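Local coordinates for protein binary enterotoxin of Clostridium perfringens component a (Clostridium perfringens, PDB 5H03) that probably transfers ADP-ribose from NAD to a host protein, as the enzymatic component of a two-part clostridial enterotoxin, at residues N76-V81 with L179-Y184; Y184-T189 with V204-I209; K210-E215 with I289-I294; G330-V335 with G388-I393. All coordinates share one frame; numbering follows the deposited sequence.

Interaction 1. Residues N76-V81 with L179-Y184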
loop_
_atom_site.group_PDB
_atom_site.type_symbol
_atom_site.label_atom_id
_atom_site.label_comp_id
_atom_site.label_asym_id
_atom_site.label_seq_id
_atom_site.Cartn_x
_atom_site.Cartn_y
_atom_site.Cartn_z
ATOM N N ASN A 76 -20.717 3.955 -1.558
ATOM C CA ASN A 76 -21.408 5.036 -2.254
ATOM C C ASN A 76 -20.460 6.136 -2.723
ATOM O O ASN A 76 -20.718 6.763 -3.758
ATOM C CB ASN A 76 -22.510 5.639 -1.381
ATOM C CG ASN A 76 -23.616 4.655 -1.073
ATOM O OD1 ASN A 76 -23.836 3.700 -1.818
ATOM N ND2 ASN A 76 -24.335 4.895 0.019
ATOM N N ILE A 77 -19.402 6.432 -1.968
ATOM C CA ILE A 77 -18.477 7.465 -2.431
ATOM C C ILE A 77 -17.772 7.010 -3.705
ATOM O O ILE A 77 -17.605 7.796 -4.645
ATOM C CB ILE A 77 -17.475 7.844 -1.322
ATOM C CG1 ILE A 77 -18.226 8.395 -0.117
ATOM C CG2 ILE A 77 -16.482 8.921 -1.835
ATOM C CD1 ILE A 77 -17.377 8.526 1.117
ATOM N N SER A 78 -17.397 5.724 -3.776
ATOM C CA SER A 78 -16.791 5.172 -4.989
ATOM C C SER A 78 -17.705 5.328 -6.191
ATOM O O SER A 78 -17.291 5.842 -7.244
ATOM C CB SER A 78 -16.444 3.698 -4.797
ATOM O OG SER A 78 -15.222 3.533 -4.113
ATOM N N THR A 79 -18.945 4.848 -6.074
ATOM C CA THR A 79 -19.857 4.938 -7.208
ATOM C C THR A 79 -20.073 6.392 -7.592
ATOM O O THR A 79 -20.099 6.728 -8.783
ATOM C CB THR A 79 -21.172 4.214 -6.905
ATOM O OG1 THR A 79 -21.912 4.925 -5.899
ATOM C CG2 THR A 79 -20.880 2.789 -6.460
ATOM N N ALA A 80 -20.226 7.268 -6.596
ATOM C CA ALA A 80 -20.367 8.693 -6.866
ATOM C C ALA A 80 -19.188 9.236 -7.670
ATOM O O ALA A 80 -19.378 9.868 -8.714
ATOM C CB ALA A 80 -20.510 9.460 -5.550
ATOM N N VAL A 81 -17.957 9.009 -7.199
ATOM C CA VAL A 81 -16.824 9.645 -7.870
ATOM C C VAL A 81 -16.579 9.055 -9.255
ATOM O O VAL A 81 -16.059 9.758 -10.135
ATOM C CB VAL A 81 -15.550 9.652 -6.994
ATOM C CG1 VAL A 81 -15.793 10.493 -5.726
ATOM C CG2 VAL A 81 -15.115 8.265 -6.637
ATOM N N LEU A 179 -12.061 15.082 -4.916
ATOM C CA LEU A 179 -12.198 13.825 -4.193
ATOM C C LEU A 179 -11.773 12.678 -5.113
ATOM O O LEU A 179 -12.416 12.401 -6.133
ATOM C CB LEU A 179 -13.628 13.678 -3.676
ATOM C CG LEU A 179 -14.097 12.423 -2.949
ATOM C CD1 LEU A 179 -13.023 11.809 -2.088
ATOM C CD2 LEU A 179 -15.311 12.798 -2.095
ATOM N N ILE A 180 -10.668 12.033 -4.774
ATOM C CA ILE A 180 -10.103 10.960 -5.589
ATOM C C ILE A 180 -10.495 9.615 -4.995
ATOM O O ILE A 180 -10.391 9.412 -3.776
ATOM C CB ILE A 180 -8.577 11.108 -5.685
ATOM C CG1 ILE A 180 -8.232 12.519 -6.172
ATOM C CG2 ILE A 180 -8.010 10.080 -6.629
ATOM C CD1 ILE A 180 -6.798 12.940 -5.897
ATOM N N ASP A 181 -10.931 8.692 -5.865
ATOM C CA ASP A 181 -11.358 7.332 -5.515
ATOM C C ASP A 181 -10.244 6.553 -4.822
ATOM O O ASP A 181 -9.058 6.843 -4.980
ATOM C CB ASP A 181 -11.827 6.592 -6.772
ATOM C CG ASP A 181 -12.785 5.429 -6.470
ATOM O OD1 ASP A 181 -13.270 5.311 -5.323
ATOM O OD2 ASP A 181 -13.064 4.630 -7.395
ATOM N N GLN A 182 -10.637 5.533 -4.055
ATOM C CA GLN A 182 -9.671 4.669 -3.383
ATOM C C GLN A 182 -9.019 3.720 -4.397
ATOM O O GLN A 182 -9.496 3.554 -5.521
ATOM C CB GLN A 182 -10.364 3.835 -2.293
ATOM C CG GLN A 182 -11.440 2.882 -2.879
ATOM C CD GLN A 182 -12.563 2.467 -1.921
ATOM O OE1 GLN A 182 -13.691 2.188 -2.366
ATOM N NE2 GLN A 182 -12.262 2.392 -0.611
ATOM N N GLY A 183 -7.901 3.115 -4.000
ATOM C CA GLY A 183 -7.241 2.091 -4.785
ATOM C C GLY A 183 -6.021 2.532 -5.562
ATOM O O GLY A 183 -5.529 1.749 -6.392
ATOM N N TYR A 184 -5.528 3.756 -5.343
ATOM C CA TYR A 184 -4.421 4.354 -6.091
ATOM C C TYR A 184 -3.122 4.413 -5.287
ATOM O O TYR A 184 -3.088 4.149 -4.086
ATOM C CB TYR A 184 -4.840 5.744 -6.596
ATOM C CG TYR A 184 -5.912 5.647 -7.657
ATOM C CD1 TYR A 184 -5.581 5.288 -8.966
ATOM C CD2 TYR A 184 -7.254 5.784 -7.343
ATOM C CE1 TYR A 184 -6.546 5.157 -9.942
ATOM C CE2 TYR A 184 -8.239 5.635 -8.328
ATOM C CZ TYR A 184 -7.869 5.312 -9.623
ATOM O OH TYR A 184 -8.820 5.174 -10.607
#
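Val81 and Leu179 form the close-packed end of this contact between helix 68-82 and the end of strand 177-180. CG1 of Val81 lies 3.8 Å from CG of Leu179, the two side chains meeting at about a right angle. The other methyl of the same valine, CG2, rests 3.7 Å from CG of Asp181, so one residue straddles two positions of the strand and its exit. Ile77, a turn earlier on the helix, adds a lighter touch, CG2 to Leu179 CD2 at 4.1 Å, and Tyr43 of helix 34-58 packs on both Ile77 and Leu179. Toward the more open side the contact turns polar. Ser78 OG sits between two oxygens, 2.9 Å from OD1 of Asp181 and 2.7 Å from OE1 of the partly exposed Gln182. Asp181 reaches it with CG anti to the backbone N (chi1 -157°), and its OD1 also takes a weak bond from the backbone N of Gln182. The other carboxylate oxygen, OD2, forms a salt bridge with Lys82, at the end of the same helix. What results is a helix packed against the end of the central strand of a small three-stranded antiparallel sheet and the turn that leaves it, within the N-terminal ADP-ribosyltransferase-like region.

Interaction 2. Residues Y184-T189 with V204-I209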
loop_
_atom_site.group_PDB
_atom_site.type_symbol
_atom_site.label_atom_id
_atom_site.label_comp_id
_atom_site.label_asym_id
_atom_site.label_seq_id
_atom_site.Cartn_x
_atom_site.Cartn_y
_atom_site.Cartn_z
ATOM N N TYR A 184 -5.528 3.756 -5.343
ATOM C CA TYR A 184 -4.421 4.354 -6.091
ATOM C C TYR A 184 -3.122 4.413 -5.287
ATOM O O TYR A 184 -3.088 4.149 -4.086
ATOM C CB TYR A 184 -4.840 5.744 -6.596
ATOM C CG TYR A 184 -5.912 5.647 -7.657
ATOM C CD1 TYR A 184 -5.581 5.288 -8.966
ATOM C CD2 TYR A 184 -7.254 5.784 -7.343
ATOM C CE1 TYR A 184 -6.546 5.157 -9.942
ATOM C CE2 TYR A 184 -8.239 5.635 -8.328
ATOM C CZ TYR A 184 -7.869 5.312 -9.623
ATOM O OH TYR A 184 -8.820 5.174 -10.607
ATOM N N SER A 185 -2.028 4.676 -6.011
ATOM C CA SER A 185 -0.674 4.773 -5.461
ATOM C C SER A 185 0.023 5.985 -6.088
ATOM O O SER A 185 -0.365 6.476 -7.147
ATOM C CB SER A 185 0.194 3.511 -5.707
ATOM O OG SER A 185 -0.336 2.331 -5.120
ATOM N N LEU A 186 1.087 6.431 -5.425
ATOM C CA LEU A 186 1.870 7.572 -5.884
ATOM C C LEU A 186 3.272 7.161 -6.336
ATOM O O LEU A 186 4.037 6.567 -5.575
ATOM C CB LEU A 186 1.962 8.634 -4.788
ATOM C CG LEU A 186 1.203 9.938 -5.040
ATOM C CD1 LEU A 186 -0.297 9.720 -4.917
ATOM C CD2 LEU A 186 1.671 11.026 -4.083
ATOM N N LYS A 187 3.592 7.486 -7.583
ATOM C CA LYS A 187 4.888 7.185 -8.188
ATOM C C LYS A 187 5.618 8.491 -8.483
ATOM O O LYS A 187 5.120 9.320 -9.247
ATOM C CB LYS A 187 4.693 6.338 -9.448
ATOM C CG LYS A 187 5.930 5.814 -10.114
ATOM C CD LYS A 187 5.474 4.867 -11.213
ATOM C CE LYS A 187 6.558 4.530 -12.239
ATOM N NZ LYS A 187 5.941 4.566 -13.617
ATOM N N ALA A 188 6.761 8.701 -7.846
ATOM C CA ALA A 188 7.486 9.951 -8.037
ATOM C C ALA A 188 8.031 10.030 -9.462
ATOM O O ALA A 188 8.489 9.031 -10.025
ATOM C CB ALA A 188 8.621 10.068 -7.019
ATOM N N THR A 189 7.917 11.211 -10.069
ATOM C CA THR A 189 8.425 11.483 -11.405
ATOM C C THR A 189 9.434 12.632 -11.426
ATOM O O THR A 189 9.959 12.966 -12.501
ATOM C CB THR A 189 7.259 11.798 -12.350
ATOM O OG1 THR A 189 6.492 12.892 -11.818
ATOM C CG2 THR A 189 6.329 10.569 -12.458
ATOM N N VAL A 204 7.678 17.270 -4.793
ATOM C CA VAL A 204 7.626 15.918 -5.373
ATOM C C VAL A 204 6.640 15.906 -6.536
ATOM O O VAL A 204 5.432 16.059 -6.337
ATOM C CB VAL A 204 7.241 14.860 -4.335
ATOM C CG1 VAL A 204 6.944 13.487 -5.045
ATOM C CG2 VAL A 204 8.350 14.719 -3.274
ATOM N N ASP A 205 7.135 15.765 -7.760
ATOM C CA ASP A 205 6.235 15.501 -8.878
ATOM C C ASP A 205 5.900 14.012 -8.819
ATOM O O ASP A 205 6.774 13.193 -8.548
ATOM C CB ASP A 205 6.899 15.833 -10.214
ATOM C CG ASP A 205 7.038 17.319 -10.455
ATOM O OD1 ASP A 205 6.918 18.101 -9.478
ATOM O OD2 ASP A 205 7.288 17.698 -11.629
ATOM N N ALA A 206 4.632 13.661 -9.004
ATOM C CA ALA A 206 4.292 12.245 -9.002
ATOM C C ALA A 206 3.092 11.985 -9.893
ATOM O O ALA A 206 2.275 12.870 -10.131
ATOM C CB ALA A 206 4.025 11.737 -7.580
ATOM N N ASP A 207 2.973 10.740 -10.344
ATOM C CA ASP A 207 1.796 10.266 -11.061
ATOM C C ASP A 207 0.933 9.415 -10.143
ATOM O O ASP A 207 1.445 8.646 -9.316
ATOM C CB ASP A 207 2.165 9.387 -12.261
ATOM C CG ASP A 207 2.713 10.188 -13.447
ATOM O OD1 ASP A 207 2.587 11.436 -13.478
ATOM O OD2 ASP A 207 3.261 9.548 -14.355
ATOM N N LEU A 208 -0.374 9.529 -10.318
ATOM C CA LEU A 208 -1.308 8.656 -9.641
ATOM C C LEU A 208 -1.426 7.398 -10.498
ATOM O O LEU A 208 -1.874 7.472 -11.644
ATOM C CB LEU A 208 -2.660 9.337 -9.475
ATOM C CG LEU A 208 -3.648 8.510 -8.671
ATOM C CD1 LEU A 208 -3.524 8.912 -7.219
ATOM C CD2 LEU A 208 -5.038 8.780 -9.176
ATOM N N ILE A 209 -1.037 6.252 -9.951
ATOM C CA ILE A 209 -1.069 5.009 -10.707
ATOM C C ILE A 209 -1.905 3.987 -9.933
ATOM O O ILE A 209 -2.091 4.089 -8.718
ATOM C CB ILE A 209 0.351 4.489 -10.942
ATOM C CG1 ILE A 209 1.023 4.265 -9.595
ATOM C CG2 ILE A 209 1.192 5.531 -11.744
ATOM C CD1 ILE A 209 2.039 3.113 -9.582
HETATM O O HOH W 1 4.184 13.589 -12.742
#
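Leu208 lies over one face of the Tyr184 ring in a CH-pi contact, its CD2 3.8 Å from the ring centroid and displaced toward the rim. The two side chains cross at about a right angle, and the other leucine methyl, CD1, presses on Tyr184 CB at 3.5 Å. Leu208 brings both branches to the tyrosine by holding CG anti to its backbone N (chi1 -175°). Leu186, on the same face of the sheet as Leu208, meets it obliquely, CD1 to CD1 at 4.0 Å. On the face carrying Ser185, Lys187, Asp207 and Ile209, CD1 of Ile209 touches CB and CD of Lys187, crossing that long chain almost perpendicularly. At the far end Thr189 turns CG2 across the carboxylate of Asp207, while a water 2.6 Å from its OG1 donates to Asp207 OD1 at 2.8 Å. Between the antiparallel strands, Ser185 with Ile209 and Lys187 with Asp207 are hydrogen-bonded pairs, and Thr189 N gives a further bond to Asp205 O at 2.7 Å. The chemistry is thus divided: backbone bonds set the register of this beta hairpin, the face of Leu186, Ala188, Ala206 and Leu208 is wholly apolar, the other mixes Ile209 with polar residues, and water joins Thr189 to Asp207.

Interaction 3. Residues K210-E215 with I289-I294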
loop_
_atom_site.group_PDB
_atom_site.type_symbol
_atom_site.label_atom_id
_atom_site.label_comp_id
_atom_site.label_asym_id
_atom_site.label_seq_id
_atom_site.Cartn_x
_atom_site.Cartn_y
_atom_site.Cartn_z
ATOM N N LYS A 210 -2.411 2.982 -10.648
ATOM C CA LYS A 210 -3.199 1.922 -10.020
ATOM C C LYS A 210 -2.494 0.578 -10.114
ATOM O O LYS A 210 -2.489 -0.035 -11.174
ATOM C CB LYS A 210 -4.579 1.825 -10.656
ATOM C CG LYS A 210 -5.573 1.028 -9.803
ATOM C CD LYS A 210 -6.981 1.380 -10.200
ATOM C CE LYS A 210 -7.991 0.501 -9.524
ATOM N NZ LYS A 210 -9.359 1.047 -9.816
ATOM N N GLN A 211 -1.931 0.095 -9.012
ATOM C CA GLN A 211 -1.356 -1.241 -9.047
ATOM C C GLN A 211 -2.394 -2.304 -8.671
ATOM O O GLN A 211 -3.406 -2.031 -8.016
ATOM C CB GLN A 211 -0.116 -1.375 -8.154
ATOM C CG GLN A 211 0.010 -0.467 -6.960
ATOM C CD GLN A 211 1.369 -0.596 -6.293
ATOM O OE1 GLN A 211 2.332 -1.107 -6.894
ATOM N NE2 GLN A 211 1.470 -0.112 -5.053
ATOM N N LEU A 212 -2.113 -3.543 -9.101
ATOM C CA LEU A 212 -2.973 -4.680 -8.802
ATOM C C LEU A 212 -2.891 -4.977 -7.313
ATOM O O LEU A 212 -1.802 -5.232 -6.793
ATOM C CB LEU A 212 -2.546 -5.904 -9.613
ATOM C CG LEU A 212 -3.486 -7.109 -9.662
ATOM C CD1 LEU A 212 -4.918 -6.668 -9.889
ATOM C CD2 LEU A 212 -3.040 -8.066 -10.748
ATOM N N ASN A 213 -4.044 -4.941 -6.630
ATOM C CA ASN A 213 -4.110 -5.153 -5.173
ATOM C C ASN A 213 -5.561 -5.523 -4.836
ATOM O O ASN A 213 -6.400 -4.635 -4.658
ATOM C CB ASN A 213 -3.668 -3.882 -4.438
ATOM C CG ASN A 213 -3.679 -4.032 -2.921
ATOM O OD1 ASN A 213 -4.107 -5.055 -2.399
ATOM N ND2 ASN A 213 -3.201 -2.993 -2.198
ATOM N N PHE A 214 -5.825 -6.823 -4.700
ATOM C CA PHE A 214 -7.204 -7.293 -4.567
ATOM C C PHE A 214 -7.840 -6.946 -3.223
ATOM O O PHE A 214 -9.062 -6.826 -3.154
ATOM C CB PHE A 214 -7.272 -8.804 -4.813
ATOM C CG PHE A 214 -6.794 -9.213 -6.177
ATOM C CD1 PHE A 214 -7.575 -8.969 -7.296
ATOM C CD2 PHE A 214 -5.572 -9.832 -6.344
ATOM C CE1 PHE A 214 -7.144 -9.336 -8.539
ATOM C CE2 PHE A 214 -5.145 -10.206 -7.602
ATOM C CZ PHE A 214 -5.925 -9.954 -8.691
ATOM N N GLU A 215 -7.042 -6.770 -2.170
ATOM C CA GLU A 215 -7.512 -6.429 -0.823
ATOM C C GLU A 215 -8.494 -7.474 -0.290
ATOM O O GLU A 215 -8.036 -8.532 0.136
ATOM C CB GLU A 215 -8.085 -4.989 -0.777
ATOM C CG GLU A 215 -6.943 -3.975 -0.871
ATOM C CD GLU A 215 -7.314 -2.491 -0.734
ATOM O OE1 GLU A 215 -8.463 -2.076 -1.019
ATOM O OE2 GLU A 215 -6.399 -1.723 -0.349
ATOM N N ILE A 289 5.961 -13.572 -12.137
ATOM C CA ILE A 289 4.830 -12.667 -11.868
ATOM C C ILE A 289 4.563 -11.788 -13.084
ATOM O O ILE A 289 5.471 -11.080 -13.529
ATOM C CB ILE A 289 5.094 -11.807 -10.619
ATOM C CG1 ILE A 289 5.120 -12.691 -9.369
ATOM C CG2 ILE A 289 4.031 -10.731 -10.456
ATOM C CD1 ILE A 289 3.733 -13.230 -8.967
ATOM N N PRO A 290 3.366 -11.834 -13.683
ATOM C CA PRO A 290 3.150 -11.145 -14.966
ATOM C C PRO A 290 2.907 -9.639 -14.884
ATOM O O PRO A 290 2.839 -8.998 -15.938
ATOM C CB PRO A 290 1.906 -11.844 -15.532
ATOM C CG PRO A 290 1.152 -12.270 -14.297
ATOM C CD PRO A 290 2.203 -12.654 -13.285
ATOM N N GLU A 291 2.708 -9.068 -13.702
ATOM C CA GLU A 291 2.469 -7.640 -13.510
ATOM C C GLU A 291 2.676 -7.330 -12.038
ATOM O O GLU A 291 2.514 -8.216 -11.191
ATOM C CB GLU A 291 1.043 -7.245 -13.933
ATOM C CG GLU A 291 -0.027 -7.809 -13.004
ATOM C CD GLU A 291 -1.405 -7.800 -13.632
ATOM O OE1 GLU A 291 -1.930 -6.690 -13.847
ATOM O OE2 GLU A 291 -1.923 -8.909 -13.950
ATOM N N ASP A 292 3.053 -6.076 -11.738
ATOM C CA ASP A 292 3.225 -5.679 -10.349
ATOM C C ASP A 292 1.970 -6.029 -9.550
ATOM O O ASP A 292 0.846 -5.804 -10.005
ATOM C CB ASP A 292 3.483 -4.176 -10.231
ATOM C CG ASP A 292 4.761 -3.727 -10.911
ATOM O OD1 ASP A 292 5.567 -4.554 -11.379
ATOM O OD2 ASP A 292 4.953 -2.507 -10.969
ATOM N N ILE A 293 2.165 -6.606 -8.375
ATOM C CA ILE A 293 1.053 -6.987 -7.512
ATOM C C ILE A 293 1.446 -6.784 -6.058
ATOM O O ILE A 293 2.600 -6.985 -5.664
ATOM C CB ILE A 293 0.601 -8.455 -7.764
ATOM C CG1 ILE A 293 -0.672 -8.789 -6.970
ATOM C CG2 ILE A 293 1.735 -9.436 -7.444
ATOM C CD1 ILE A 293 -1.294 -10.167 -7.361
ATOM N N ILE A 294 0.474 -6.388 -5.253
ATOM C CA ILE A 294 0.669 -6.255 -3.812
ATOM C C ILE A 294 0.306 -7.560 -3.113
ATOM O O ILE A 294 -0.773 -8.119 -3.341
ATOM C CB ILE A 294 -0.160 -5.082 -3.265
ATOM C CG1 ILE A 294 0.110 -3.810 -4.096
ATOM C CG2 ILE A 294 0.098 -4.920 -1.784
ATOM C CD1 ILE A 294 1.559 -3.419 -4.110
HETATM O O HOH W 2 0.046 -3.405 -11.180
HETATM O O HOH W 3 -3.396 -8.246 -4.187
#
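The CA atoms of Leu212 and Ile293 are 4.8 Å apart, the touching parts run at 61° to each other, and one direct hydrogen bond joins the two segments, from Ile294 N to Leu212 O at 3.0 Å and nearly straight on to the carbonyl. Two waters carry the connection further, one accepting from Leu212 N and donating to Asp292 O, the other linking Phe214 N to Ile294 O in the same sense. Ile294 supplies much of the side-chain contact. Its CD1 meets the amide of Gln211, 3.4 Å from NE2, with the two chains crossing at about a right angle, while its CB lies 3.7 Å from CG of Asn213. OE1 of the glutamine amide is hydrogen-bonded to Asn132 ND2. Asn213 holds CG anti to the backbone N (chi1 -179°), which brings its amide obliquely across the isoleucine; the polar end goes on to Tyr296, OD1 bonding to the hydroxyl. Leu212 sets its CD2 against the carboxylate carbon CD of Glu291 at 3.3 Å. OE2 of that carboxylate accepts a hydrogen bond from Trp224 NE1. Phe214 touches CD1 of Ile293 through CE2, at 3.9 Å, and its ring also meets that of Trp224. The segment 210-215 follows strand 199-209 and precedes helix 218-234, which brings Trp224 against Leu212 and Phe214. On the other side of the contact, strand 293-299 is an outermost strand of the C-terminal five-stranded sheet, paired with strand 356-362, and Ile134 of strand 132-134 in the N-terminal sheet packs on both Gln211 and Ile294.

Interaction 4. Residues G330-V335 with G388-I393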
loop_
_atom_site.group_PDB
_atom_site.type_symbol
_atom_site.label_atom_id
_atom_site.label_comp_id
_atom_site.label_asym_id
_atom_site.label_seq_id
_atom_site.Cartn_x
_atom_site.Cartn_y
_atom_site.Cartn_z
ATOM N N GLY A 330 13.316 2.544 5.698
ATOM C CA GLY A 330 14.417 2.645 4.758
ATOM C C GLY A 330 15.398 1.478 4.717
ATOM O O GLY A 330 16.271 1.466 3.833
ATOM N N LYS A 331 15.310 0.511 5.633
ATOM C CA LYS A 331 16.257 -0.597 5.603
ATOM C C LYS A 331 15.920 -1.618 4.514
ATOM O O LYS A 331 14.781 -1.727 4.041
ATOM C CB LYS A 331 16.352 -1.301 6.954
ATOM C CG LYS A 331 16.883 -0.381 8.026
ATOM C CD LYS A 331 17.513 -1.167 9.169
ATOM C CE LYS A 331 18.669 -0.383 9.794
ATOM N NZ LYS A 331 18.394 1.092 9.842
ATOM N N THR A 332 16.947 -2.372 4.126
ATOM C CA THR A 332 16.839 -3.524 3.240
ATOM C C THR A 332 16.996 -4.783 4.088
ATOM O O THR A 332 17.957 -4.891 4.855
ATOM C CB THR A 332 17.919 -3.456 2.152
ATOM O OG1 THR A 332 17.647 -2.356 1.278
ATOM C CG2 THR A 332 17.941 -4.726 1.300
ATOM N N ILE A 333 16.048 -5.711 3.984
ATOM C CA ILE A 333 16.079 -6.965 4.739
ATOM C C ILE A 333 16.294 -8.116 3.758
ATOM O O ILE A 333 15.432 -8.356 2.899
ATOM C CB ILE A 333 14.786 -7.198 5.544
ATOM C CG1 ILE A 333 14.589 -6.157 6.646
ATOM C CG2 ILE A 333 14.764 -8.623 6.120
ATOM C CD1 ILE A 333 14.063 -4.905 6.138
ATOM N N PRO A 334 17.399 -8.858 3.859
ATOM C CA PRO A 334 17.609 -10.032 2.989
ATOM C C PRO A 334 16.747 -11.202 3.440
ATOM O O PRO A 334 16.494 -11.391 4.634
ATOM C CB PRO A 334 19.107 -10.330 3.152
ATOM C CG PRO A 334 19.414 -9.865 4.538
ATOM C CD PRO A 334 18.516 -8.659 4.801
ATOM N N VAL A 335 16.267 -11.983 2.478
ATOM C CA VAL A 335 15.414 -13.136 2.770
ATOM C C VAL A 335 16.012 -14.375 2.112
ATOM O O VAL A 335 15.850 -14.578 0.905
ATOM C CB VAL A 335 13.978 -12.916 2.291
ATOM C CG1 VAL A 335 13.066 -14.038 2.796
ATOM C CG2 VAL A 335 13.473 -11.559 2.710
ATOM N N GLY A 388 16.074 -16.163 -1.538
ATOM C CA GLY A 388 17.209 -15.329 -1.868
ATOM C C GLY A 388 16.917 -13.934 -2.377
ATOM O O GLY A 388 17.837 -13.286 -2.885
ATOM N N TYR A 389 15.684 -13.446 -2.261
ATOM C CA TYR A 389 15.399 -12.055 -2.591
ATOM C C TYR A 389 15.654 -11.163 -1.375
ATOM O O TYR A 389 15.972 -11.625 -0.277
ATOM C CB TYR A 389 13.953 -11.873 -3.042
ATOM C CG TYR A 389 13.691 -12.239 -4.482
ATOM C CD1 TYR A 389 14.224 -11.489 -5.521
ATOM C CD2 TYR A 389 12.911 -13.354 -4.798
ATOM C CE1 TYR A 389 13.991 -11.841 -6.853
ATOM C CE2 TYR A 389 12.661 -13.703 -6.108
ATOM C CZ TYR A 389 13.207 -12.940 -7.141
ATOM O OH TYR A 389 12.957 -13.311 -8.458
ATOM N N SER A 390 15.513 -9.856 -1.577
ATOM C CA SER A 390 15.519 -8.896 -0.483
ATOM C C SER A 390 14.308 -7.999 -0.632
ATOM O O SER A 390 13.696 -7.924 -1.700
ATOM C CB SER A 390 16.790 -8.037 -0.465
ATOM O OG SER A 390 17.931 -8.838 -0.238
ATOM N N TYR A 391 13.950 -7.321 0.453
ATOM C CA TYR A 391 12.966 -6.257 0.358
ATOM C C TYR A 391 13.442 -5.048 1.152
ATOM O O TYR A 391 14.171 -5.179 2.141
ATOM C CB TYR A 391 11.571 -6.723 0.801
ATOM C CG TYR A 391 11.423 -7.120 2.249
ATOM C CD1 TYR A 391 11.081 -6.172 3.203
ATOM C CD2 TYR A 391 11.533 -8.462 2.652
ATOM C CE1 TYR A 391 10.915 -6.520 4.522
ATOM C CE2 TYR A 391 11.362 -8.832 3.995
ATOM C CZ TYR A 391 11.049 -7.840 4.919
ATOM O OH TYR A 391 10.871 -8.133 6.256
ATOM N N LYS A 392 13.069 -3.869 0.672
ATOM C CA LYS A 392 13.343 -2.608 1.351
ATOM C C LYS A 392 12.065 -2.071 1.970
ATOM O O LYS A 392 11.000 -2.116 1.346
ATOM C CB LYS A 392 13.938 -1.574 0.397
ATOM C CG LYS A 392 13.098 -1.285 -0.822
ATOM C CD LYS A 392 13.886 -0.396 -1.817
ATOM C CE LYS A 392 13.028 0.110 -2.980
ATOM N NZ LYS A 392 11.933 1.040 -2.539
ATOM N N ILE A 393 12.169 -1.578 3.202
ATOM C CA ILE A 393 11.022 -0.998 3.910
ATOM C C ILE A 393 10.788 0.430 3.432
ATOM O O ILE A 393 11.667 1.283 3.552
ATOM C CB ILE A 393 11.238 -1.048 5.425
ATOM C CG1 ILE A 393 11.404 -2.505 5.843
ATOM C CG2 ILE A 393 10.062 -0.410 6.168
ATOM C CD1 ILE A 393 11.506 -2.687 7.343
#
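Ile333 and Tyr391 face each other as a hydrogen-bonded antiparallel pair, and their two backbone bonds, Ile333 N to Tyr391 O at 2.7 Å and Tyr391 N to Ile333 O at 3.0 Å, form the middle of the contact. Further bonds extend it on either side: Ile393 N to Lys331 O and Gly330 N to Ile393 O at one end, Val335 N to Tyr389 O and a weak one from Gly388 N to Val335 O at the other. The apolar contacts gather round the Tyr391 ring. CB of Ile333 sits over one face, 4.1 Å from the centroid in a CH-pi contact, while CG2 of Val335 approaches the ring obliquely, 3.7 Å from CD2. A chi1 of 65° sets the ring between its own backbone N and carbonyl carbon, and from there it leans over the neighbouring strand. Ile333 CD1 continues the apolar row to Ile393 CD1 at 3.6 Å. Polar side chains contribute little across the other face, where Ser390 OG lies 3.5 Å from CA of Pro334 and CG2 of Thr332 touches Ser390 CB. Strand 332-335 is an outermost strand of the C-terminal sheet; strand 389-401 separates it from strand 409-418, whose Ala416 and Ile414 pack against Tyr391 and Ile393, respectively.

Interactions 1 to 4 follow in series along the chain. The first two lie in the N-terminal ADP-ribosyltransferase-like region, share Tyr184, and have centres about 17 Å apart; Ile180 of one also packs on Leu208 of the other. Interaction 3 joins the segment leaving strand 199-209 to the C-terminal sheet, and its Gln211 makes a weak hydrogen bond to Ser185 of interaction 2. Interaction 4 lies on the opposite outer strand of that same sheet, its centre about 19 Å from that of interaction 3 and about 33 Å from that of interaction 1. Both five-stranded sheets have strand order 1-3-5-4-2, consistent with two related folds, and the residues seen to bind NAD belong to the C-terminal one.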